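Local structure of penicillin-binding protein PbpB (Mycobacterium tuberculosis, 6KGT) at residues Pro267-Lys272 with Ser324-Thr329; Gln14-Gly19 with Ala187-Thr192. The protein synthesises cross-linked peptidoglycan from lipid intermediates for the cell wall and binds penicillin through its transpeptidase domain. All coordinates share one frame; numbering follows the deposited sequence.

Overall arrangement
Two very different contacts lie on opposite sides of the chain's centre, their own centres about 52 Å apart and their nearest atoms about 34 Å apart. Contact 1 is buried in the transpeptidase domain, where the 3-10 turn with Ser269 faces the start of helix 326-336; hydroxyl, amide and lysine amino groups do the joining, and a covalently bound ligand completes the site. Contact 2 belongs to the surface of the elongated N-terminal part, where two extended segments run almost parallel and meet mainly through backbone atoms and one histidine. The two share no helix or strand, and both segments of contact 2 precede those of contact 1 in sequence.

Contact 1: Pro267-Lys272 with Ser324-Thr329; sequences PGSVNK and SSNVGT. With SFR ((2R)-2-[(1S,2R)-1-carboxy-2-hydroxypropyl]-5-[(2R)-oxolan-2-yl]-2,3-dihydro-1,3-thiazole-4-carboxylic acid), chain B.
Lys272 NZ reaches across to segment 324-329 and donates two hydrogen bonds, one to Ser324 OG at 2.9 Å and one to Asn326 OD1 at 3.1 Å. The latter meets the amide with a C=O...N angle of 147°, NZ tilted 22° from the carbonyl plane. CG lies anti to the carbonyl carbon (chi1 -67°) and the chain is extended beyond it, which carries NZ past Thr329, whose OG1 is 3.3 Å from Lys272 CD. That hydroxyl donates to Ser325 O, which also accepts from Thr329 N on the opposite face of its plane. Ser324 OG also hydrogen-bonds Lys475 NZ.

Ser269, probably the residue that forms the acyl-ester intermediate, is here bonded covalently to SFR: OG to C7 is 1.3 Å, direct evidence of acylation. The acyl oxygen O71 takes a weak hydrogen bond from Ser269 N at 2.7 Å, as expected for one arm of an oxyanion hole. Asn326 divides its amide between the two sides, OD1 accepting from the lysine while ND2 donates to SFR O62 at 2.7 Å and also to His305 O. Ser269, Lys272, Ser324 and Asn326 fit the SxxK and SxN motifs of penicillin-binding proteins. Thr476 OG1 and Thr478 N also hydrogen-bond to SFR; with Lys475 they lie on strand 473-483, which carries the KTG motif.

Ser325 OG accepts from Gly328 N as the N-cap of helix 326-336 and is hydrogen-bonded to Asp306 OD2, while Ser324 closes helix 317-323 in a Schellman motif. Helix 317-323 also packs Phe321 on Lys272, and Val270 rests on strand 493-502 and helix 390-401.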
loop_
_atom_site.group_PDB
_atom_site.type_symbol
_atom_site.label_atom_id
_atom_site.label_comp_id
_atom_site.label_asym_id
_atom_site.label_seq_id
_atom_site.Cartn_x
_atom_site.Cartn_y
_atom_site.Cartn_z
ATOM N N PRO A 267 -11.308 -1.282 2.256
ATOM C CA PRO A 267 -10.611 -0.117 1.693
ATOM C C PRO A 267 -11.460 1.134 1.595
ATOM O O PRO A 267 -10.895 2.237 1.509
ATOM C CB PRO A 267 -10.224 -0.596 0.297
ATOM C CG PRO A 267 -11.398 -1.557 -0.059
ATOM C CD PRO A 267 -11.642 -2.284 1.224
ATOM N N GLY A 268 -12.781 1.005 1.580
ATOM C CA GLY A 268 -13.606 2.173 1.351
ATOM C C GLY A 268 -13.381 2.737 -0.039
ATOM O O GLY A 268 -12.976 2.036 -0.975
ATOM N N SER A 269 -13.609 4.040 -0.167
ATOM C CA SER A 269 -13.630 4.682 -1.479
ATOM C C SER A 269 -12.321 4.557 -2.265
ATOM O O SER A 269 -12.328 4.759 -3.492
ATOM C CB SER A 269 -13.982 6.159 -1.312
ATOM O OG SER A 269 -15.275 6.273 -0.769
ATOM N N VAL A 270 -11.189 4.253 -1.612
ATOM C CA VAL A 270 -9.979 3.988 -2.399
ATOM C C VAL A 270 -10.213 2.835 -3.387
ATOM O O VAL A 270 -9.596 2.788 -4.458
ATOM C CB VAL A 270 -8.775 3.736 -1.463
ATOM C CG1 VAL A 270 -7.618 3.130 -2.196
ATOM C CG2 VAL A 270 -8.315 5.043 -0.874
ATOM N N ASN A 271 -11.145 1.923 -3.078
ATOM C CA ASN A 271 -11.454 0.860 -4.024
ATOM C C ASN A 271 -12.061 1.375 -5.331
ATOM O O ASN A 271 -12.073 0.634 -6.313
ATOM C CB ASN A 271 -12.400 -0.160 -3.390
ATOM C CG ASN A 271 -12.322 -1.526 -4.063
ATOM O OD1 ASN A 271 -11.232 -2.027 -4.322
ATOM N ND2 ASN A 271 -13.475 -2.117 -4.373
ATOM N N LYS A 272 -12.543 2.619 -5.385
ATOM C CA LYS A 272 -13.255 3.079 -6.567
ATOM C C LYS A 272 -12.380 3.129 -7.818
ATOM O O LYS A 272 -12.910 3.318 -8.919
ATOM C CB LYS A 272 -13.885 4.441 -6.266
ATOM C CG LYS A 272 -15.002 4.346 -5.214
ATOM C CD LYS A 272 -15.685 5.697 -5.008
ATOM C CE LYS A 272 -16.827 5.639 -3.968
ATOM N NZ LYS A 272 -17.317 7.025 -3.637
ATOM N N SER A 324 -16.076 11.684 -4.791
ATOM C CA SER A 324 -16.344 10.390 -4.171
ATOM C C SER A 324 -17.844 10.199 -3.889
ATOM O O SER A 324 -18.279 9.946 -2.766
ATOM C CB SER A 324 -15.497 10.203 -2.915
ATOM O OG SER A 324 -15.285 8.822 -2.694
ATOM N N SER A 325 -18.630 10.305 -4.961
ATOM C CA SER A 325 -20.062 10.037 -4.914
ATOM C C SER A 325 -20.312 8.528 -4.968
ATOM O O SER A 325 -19.968 7.885 -5.959
ATOM C CB SER A 325 -20.746 10.755 -6.076
ATOM O OG SER A 325 -22.064 10.309 -6.277
ATOM N N ASN A 326 -20.873 7.965 -3.889
ATOM C CA ASN A 326 -21.281 6.560 -3.890
ATOM C C ASN A 326 -22.313 6.284 -4.975
ATOM O O ASN A 326 -22.179 5.324 -5.745
ATOM C CB ASN A 326 -21.849 6.174 -2.519
ATOM C CG ASN A 326 -20.781 6.119 -1.446
ATOM O OD1 ASN A 326 -19.589 6.033 -1.759
ATOM N ND2 ASN A 326 -21.197 6.191 -0.172
ATOM N N VAL A 327 -23.357 7.122 -5.044
ATOM C CA VAL A 327 -24.418 6.949 -6.039
ATOM C C VAL A 327 -23.826 6.968 -7.442
ATOM O O VAL A 327 -24.069 6.062 -8.253
ATOM C CB VAL A 327 -25.501 8.034 -5.856
ATOM C CG1 VAL A 327 -26.604 7.917 -6.911
ATOM C CG2 VAL A 327 -26.086 7.965 -4.431
ATOM N N GLY A 328 -23.013 7.988 -7.740
ATOM C CA GLY A 328 -22.353 8.036 -9.036
ATOM C C GLY A 328 -21.551 6.781 -9.321
ATOM O O GLY A 328 -21.603 6.230 -10.428
ATOM N N THR A 329 -20.809 6.298 -8.316
ATOM C CA THR A 329 -20.000 5.098 -8.511
ATOM C C THR A 329 -20.880 3.894 -8.818
ATOM O O THR A 329 -20.569 3.087 -9.703
ATOM C CB THR A 329 -19.146 4.852 -7.266
ATOM O OG1 THR A 329 -18.175 5.902 -7.129
ATOM C CG2 THR A 329 -18.431 3.507 -7.340
HETATM C C7 SFR B . -15.408 6.399 0.469
HETATM C C6 SFR B . -16.656 7.171 0.985
HETATM N N4 SFR B . -15.123 8.956 0.312
HETATM C C5 SFR B . -16.649 8.441 0.322
HETATM C C3 SFR B . -15.052 10.180 1.217
HETATM C C2 SFR B . -16.433 10.561 1.831
HETATM S S1 SFR B . -17.483 9.601 1.301
HETATM C C31 SFR B . -13.715 10.909 1.298
HETATM O O71 SFR B . -14.505 6.119 1.299
HETATM C C61 SFR B . -17.960 6.370 0.691
HETATM O O62 SFR B . -19.043 7.031 1.261
HETATM C C62 SFR B . -17.900 4.953 1.239
HETATM C C14 SFR B . -16.993 11.947 2.160
HETATM C C15 SFR B . -16.875 12.285 3.428
HETATM C C16 SFR B . -17.530 13.767 3.411
HETATM C C17 SFR B . -17.137 14.341 2.231
HETATM O O18 SFR B . -16.444 13.241 1.413
HETATM O O32 SFR B . -13.286 11.457 2.350
HETATM O O31 SFR B . -13.012 10.922 0.260
#

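Contact 2: Gln14-Gly19 with Ala187-Thr192; sequences QPAARG and AVHGST
His189 ND1 accepts a hydrogen bond from Ala17 N at 2.9 Å, with an N-H...N angle of 164° and the donor 16° out of the ring plane. The imidazole therefore meets the backbone of segment 14-19 at its edge, where Pro15 O also lies, 3.6 Å from His189 CE1. CG stands anti to its own carbonyl carbon, beside the backbone N, which turns ND1 toward the Ala17 N-H. Next, Gly190 N donates to Ala17 O at 2.9 Å, so both backbone polar atoms of Ala17 are bound by consecutive residues of segment 187-192.

Methyl groups fill in beside these bonds: Ala16 CB sits 3.2 Å from Val188 O, and Ala187 CB 3.4 Å from Gln14 O. Gly19 CA comes 3.3 Å from Ser191 O in a CA-H...O contact, 164° at the hydrogen. Gly19 and Gly190 meet with their CA atoms 4.2 Å apart, with no side chain between the backbones.

Farther out, Asp163 accepts from Ala16 N, and Arg18 forms salt bridges with Asp156 and Glu152. Segment 14-19 lies in the penicillin-binding protein dimerisation family region, away from the active site. The paired segments run almost exactly parallel and join the approaches to strands 21-22 and 192-195, parallel neighbours in the mixed sheet. Helix 156-160 lies against Arg18 and Ser191, while the Thr192 backbone pairs with Val416 of strand 412-416.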
loop_
_atom_site.group_PDB
_atom_site.type_symbol
_atom_site.label_atom_id
_atom_site.label_comp_id
_atom_site.label_asym_id
_atom_site.label_seq_id
_atom_site.Cartn_x
_atom_site.Cartn_y
_atom_site.Cartn_z
ATOM N N GLN A 14 33.280 -26.555 11.815
ATOM C CA GLN A 14 33.729 -25.316 11.181
ATOM C C GLN A 14 32.526 -24.432 10.857
ATOM O O GLN A 14 31.769 -24.734 9.911
ATOM C CB GLN A 14 34.550 -25.632 9.929
ATOM C CG GLN A 14 35.639 -26.672 10.192
ATOM C CD GLN A 14 36.769 -26.638 9.178
ATOM O OE1 GLN A 14 36.542 -26.758 7.971
ATOM N NE2 GLN A 14 37.998 -26.491 9.667
ATOM N N PRO A 15 32.312 -23.344 11.598
ATOM C CA PRO A 15 31.001 -22.672 11.590
ATOM C C PRO A 15 30.763 -21.804 10.362
ATOM O O PRO A 15 31.619 -21.016 9.945
ATOM C CB PRO A 15 31.038 -21.810 12.863
ATOM C CG PRO A 15 32.184 -22.369 13.694
ATOM C CD PRO A 15 33.173 -22.864 12.692
ATOM N N ALA A 16 29.562 -21.931 9.802
ATOM C CA ALA A 16 29.116 -20.996 8.772
ATOM C C ALA A 16 28.923 -19.603 9.365
ATOM O O ALA A 16 28.365 -19.450 10.451
ATOM C CB ALA A 16 27.816 -21.476 8.138
ATOM N N ALA A 17 29.391 -18.592 8.652
ATOM C CA ALA A 17 29.238 -17.206 9.062
ATOM C C ALA A 17 27.929 -16.661 8.498
ATOM O O ALA A 17 27.702 -16.728 7.282
ATOM C CB ALA A 17 30.425 -16.376 8.575
ATOM N N ARG A 18 27.084 -16.110 9.373
ATOM C CA ARG A 18 25.745 -15.703 8.965
ATOM C C ARG A 18 25.838 -14.595 7.937
ATOM O O ARG A 18 26.628 -13.664 8.085
ATOM C CB ARG A 18 24.908 -15.244 10.164
ATOM C CG ARG A 18 23.404 -15.171 9.843
ATOM C CD ARG A 18 22.536 -14.724 11.018
ATOM N NE ARG A 18 21.140 -14.548 10.610
ATOM C CZ ARG A 18 20.230 -15.524 10.492
ATOM N NH1 ARG A 18 20.543 -16.790 10.735
ATOM N NH2 ARG A 18 18.986 -15.230 10.113
ATOM N N GLY A 19 25.066 -14.719 6.865
ATOM C CA GLY A 19 25.036 -13.667 5.868
ATOM C C GLY A 19 24.305 -12.431 6.378
ATOM O O GLY A 19 23.651 -12.426 7.424
ATOM N N ALA A 187 32.600 -25.627 4.885
ATOM C CA ALA A 187 31.557 -24.795 5.450
ATOM C C ALA A 187 30.958 -23.924 4.354
ATOM O O ALA A 187 31.684 -23.297 3.579
ATOM C CB ALA A 187 32.115 -23.927 6.576
ATOM N N VAL A 188 29.638 -23.896 4.275
ATOM C CA VAL A 188 28.932 -23.001 3.365
ATOM C C VAL A 188 28.480 -21.796 4.178
ATOM O O VAL A 188 27.565 -21.895 5.002
ATOM C CB VAL A 188 27.759 -23.706 2.680
ATOM C CG1 VAL A 188 27.185 -22.843 1.538
ATOM C CG2 VAL A 188 28.215 -25.063 2.172
ATOM N N HIS A 189 29.157 -20.671 3.991
ATOM C CA HIS A 189 28.774 -19.447 4.675
ATOM C C HIS A 189 27.459 -18.941 4.116
ATOM O O HIS A 189 27.049 -19.303 3.008
ATOM C CB HIS A 189 29.859 -18.387 4.535
ATOM C CG HIS A 189 31.143 -18.792 5.173
ATOM N ND1 HIS A 189 31.218 -19.194 6.487
ATOM C CD2 HIS A 189 32.395 -18.910 4.673
ATOM C CE1 HIS A 189 32.465 -19.518 6.780
ATOM N NE2 HIS A 189 33.199 -19.355 5.696
ATOM N N GLY A 190 26.792 -18.106 4.907
ATOM C CA GLY A 190 25.493 -17.613 4.510
ATOM C C GLY A 190 25.593 -16.610 3.381
ATOM O O GLY A 190 26.564 -15.862 3.257
ATOM N N SER A 191 24.562 -16.593 2.545
ATOM C CA SER A 191 24.512 -15.605 1.477
ATOM C C SER A 191 23.978 -14.275 2.007
ATOM O O SER A 191 23.324 -14.199 3.052
ATOM C CB SER A 191 23.649 -16.104 0.313
ATOM O OG SER A 191 24.173 -17.310 -0.223
ATOM N N THR A 192 24.291 -13.214 1.286
ATOM C CA THR A 192 23.767 -11.897 1.606
ATOM C C THR A 192 22.459 -11.681 0.849
ATOM O O THR A 192 22.354 -12.027 -0.327
ATOM C CB THR A 192 24.790 -10.811 1.257
ATOM O OG1 THR A 192 25.793 -10.777 2.279
ATOM C CG2 THR A 192 24.134 -9.445 1.174
#